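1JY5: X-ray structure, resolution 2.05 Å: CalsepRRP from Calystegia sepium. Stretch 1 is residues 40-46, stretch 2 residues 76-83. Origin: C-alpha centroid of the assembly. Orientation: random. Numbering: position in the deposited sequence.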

# COMPACT_ATOMS: atom_id res chain seq x y z
N PHE A 40 5.65 -4.46 5.89
CA PHE A 40 4.78 -3.74 4.96
C PHE A 40 4.15 -2.51 5.58
O PHE A 40 3.69 -2.55 6.72
N THR A 41 4.14 -1.41 4.82
CA THR A 41 3.47 -0.19 5.26
C THR A 41 2.53 0.18 4.11
O THR A 41 2.63 -0.36 3.01
N ILE A 42 1.62 1.11 4.37
CA ILE A 42 0.66 1.50 3.35
C ILE A 42 1.21 2.36 2.22
O ILE A 42 1.85 3.38 2.45
N LYS A 43 0.97 1.91 1.00
CA LYS A 43 1.36 2.68 -0.17
C LYS A 43 0.10 3.51 -0.45
O LYS A 43 0.15 4.74 -0.57
N GLY A 44 -1.04 2.82 -0.53
CA GLY A 44 -2.30 3.51 -0.76
C GLY A 44 -3.53 2.62 -0.84
O GLY A 44 -3.42 1.40 -0.79
N LEU A 45 -4.71 3.24 -0.92
CA LEU A 45 -5.97 2.51 -1.06
C LEU A 45 -6.48 3.12 -2.36
O LEU A 45 -6.82 4.30 -2.41
N TRP A 46 -6.51 2.31 -3.41
CA TRP A 46 -6.92 2.84 -4.70
C TRP A 46 -8.27 2.43 -5.27
O TRP A 46 -8.55 1.24 -5.44
N SER A 76 1.88 8.31 10.39
CA SER A 76 3.31 8.56 10.39
C SER A 76 4.08 7.25 10.50
O SER A 76 5.16 7.11 9.94
N LYS A 77 3.50 6.29 11.20
CA LYS A 77 4.16 5.02 11.39
C LYS A 77 3.81 3.94 10.37
O LYS A 77 4.67 3.18 9.94
N TYR A 78 2.54 3.89 9.96
CA TYR A 78 2.11 2.86 9.03
C TYR A 78 1.88 3.29 7.59
O TYR A 78 1.66 2.46 6.71
N TRP A 79 1.93 4.60 7.36
CA TRP A 79 1.76 5.15 6.02
C TRP A 79 2.88 6.18 5.77
O TRP A 79 2.62 7.29 5.32
N PRO A 80 4.13 5.82 6.08
CA PRO A 80 5.24 6.76 5.87
C PRO A 80 5.69 6.89 4.41
O PRO A 80 5.29 6.11 3.55
N SER A 81 6.53 7.89 4.17
CA SER A 81 7.11 8.13 2.86
C SER A 81 8.55 7.62 2.96
O SER A 81 9.15 7.66 4.04
N TYR A 82 9.11 7.11 1.86
CA TYR A 82 10.49 6.61 1.87
C TYR A 82 11.40 7.40 0.94
O TYR A 82 12.27 6.83 0.27
N SER A 83 11.21 8.72 0.90
CA SER A 83 12.00 9.59 0.04
C SER A 83 11.87 11.04 0.53
O SER A 83 10.94 11.36 1.27

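The most unusual feature of this contact is the Trp 79 ring, which lies along the strand and meets four consecutive residues, Ile 42 to Leu 45. Trp 79 is the first residue after the helix to leave helical phi/psi. Its CA-to-CB bond points sideways, but chi1 near t (-161°) and chi2 of -36° bring the end of the side chain nearer to the strand. The residue is buried.

Ile 42 points toward the second stretch, with chi1 m and chi2 t. Its CG2 sits 3.5 Å from the centroid of the Trp 79 six-membered ring, only 11° off the ring normal. This is a CH-pi contact over the face. Ile 42 CG2 is also 3.5 Å from Trp 79 CD2. The backbone joins in, with Ile 42 O 3.3 Å from Trp 79 CD1, over one face of the ring.

Further along, Gly 44 CA approaches Trp 79 CZ2 at 3.7 Å. Gly 44 has no side chain; an ideal CB here would lie 2.5 Å from Trp 46 NE1 and clash within the strand itself. Leu 45 makes a looser contact, from its N to Trp 79 CH2 at 4.4 Å. Its side chain (chi1 t, chi2 p) starts sideways and ends leading away. Lys 43 points away and is exposed, with chi1 t.

A direct backbone hydrogen bond anchors the strand to the helix end. Ile 42 N donates to Tyr 78 O at 2.7 Å, and the angle of 172° makes it nearly linear. The Tyr 78 side chain (chi1 m) does not follow its carbonyl; its end leads away from the strand.

Thr 41 also points toward the second stretch, with chi1 p. Its CB packs 3.4 Å from Tyr 78 O and 3.8 Å from Pro 80 CD. Thr 41 OG1 makes a 2.7 Å hydrogen bond with Tyr 82 OH, at the edge of the tyrosine ring. Tyr 82 has chi1 m and points toward the strand, so its hydroxyl can reach across from the loop.

Two waters bridge the stretches. Water 1 is hydrogen-bonded to Thr 41 OG1 (2.6 Å from the water O), Ile 42 O (2.6 Å) and Pro 80 O (2.7 Å), linking strand to loop. Water 2 donates to Lys 43 O (2.6 Å from its O) and accepts from Trp 79 NE1 (3.1 Å), so it bridges the indole and the strand backbone.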

# COMPACT_ATOMS: atom_id res chain seq x y z
CB PHE A 40 3.65 -4.64 4.45
CG PHE A 40 4.08 -5.65 3.43
CD1 PHE A 40 4.21 -6.99 3.77
CD2 PHE A 40 4.35 -5.25 2.13
CE1 PHE A 40 4.61 -7.93 2.82
CE2 PHE A 40 4.75 -6.19 1.17
CZ PHE A 40 4.88 -7.53 1.52
CB THR A 41 4.45 1.01 5.52
OG1 THR A 41 5.23 1.27 4.34
CG2 THR A 41 5.36 0.71 6.70
CB ILE A 42 -0.54 2.26 3.97
CG1 ILE A 42 -1.20 1.38 5.05
CG2 ILE A 42 -1.56 2.59 2.89
CD1 ILE A 42 -2.22 2.12 5.90
CB LYS A 43 1.66 1.76 -1.35
CG LYS A 43 1.85 2.48 -2.66
CD LYS A 43 2.99 3.48 -2.60
CE LYS A 43 3.10 4.22 -3.91
NZ LYS A 43 4.17 5.24 -3.90
CB LEU A 45 -6.96 2.82 0.08
CG LEU A 45 -8.34 2.15 -0.07
CD1 LEU A 45 -8.20 0.63 -0.09
CD2 LEU A 45 -9.24 2.57 1.09
CB TRP A 46 -5.85 2.49 -5.75
CG TRP A 46 -4.42 2.80 -5.36
CD1 TRP A 46 -3.98 3.85 -4.60
CD2 TRP A 46 -3.24 2.09 -5.78
NE1 TRP A 46 -2.60 3.84 -4.53
CE2 TRP A 46 -2.12 2.77 -5.24
CE3 TRP A 46 -3.03 0.95 -6.57
CZ2 TRP A 46 -0.81 2.35 -5.46
CZ3 TRP A 46 -1.71 0.53 -6.79
CH2 TRP A 46 -0.62 1.23 -6.23
CB SER A 76 3.69 9.46 11.56
OG SER A 76 5.10 9.58 11.64
CB LYS A 77 3.88 4.49 12.80
CG LYS A 77 4.58 3.19 13.14
CD LYS A 77 4.34 2.82 14.60
CE LYS A 77 4.90 1.46 14.93
NZ LYS A 77 6.38 1.40 14.73
CB TYR A 78 0.86 2.18 9.60
CG TYR A 78 1.12 1.64 10.99
CD1 TYR A 78 0.60 2.28 12.11
CD2 TYR A 78 1.91 0.51 11.18
CE1 TYR A 78 0.86 1.80 13.40
CE2 TYR A 78 2.18 0.03 12.45
CZ TYR A 78 1.65 0.67 13.56
OH TYR A 78 1.92 0.18 14.81
CB TRP A 79 0.40 5.83 5.88
CG TRP A 79 -0.05 6.01 4.46
CD1 TRP A 79 0.73 6.29 3.38
CD2 TRP A 79 -1.39 5.93 3.96
NE1 TRP A 79 -0.03 6.38 2.24
CE2 TRP A 79 -1.34 6.17 2.57
CE3 TRP A 79 -2.63 5.68 4.57
CZ2 TRP A 79 -2.49 6.17 1.77
CZ3 TRP A 79 -3.77 5.68 3.77
CH2 TRP A 79 -3.69 5.93 2.38
CB PRO A 80 6.37 6.19 6.72
CG PRO A 80 5.71 5.18 7.61
CD PRO A 80 4.62 4.61 6.76
CB SER A 81 7.11 9.63 2.55
OG SER A 81 7.67 9.89 1.28
CB TYR A 82 10.54 5.13 1.48
CG TYR A 82 9.82 4.20 2.44
CD1 TYR A 82 8.50 3.84 2.21
CD2 TYR A 82 10.45 3.74 3.59
CE1 TYR A 82 7.81 3.03 3.11
CE2 TYR A 82 9.77 2.93 4.51
CZ TYR A 82 8.44 2.58 4.25
OH TYR A 82 7.75 1.80 5.16
CB SER A 83 11.50 9.49 -1.40
OG SER A 83 12.39 10.11 -2.31
O HOH W 1 4.28 3.56 3.46
O HOH W 2 1.97 6.52 -0.13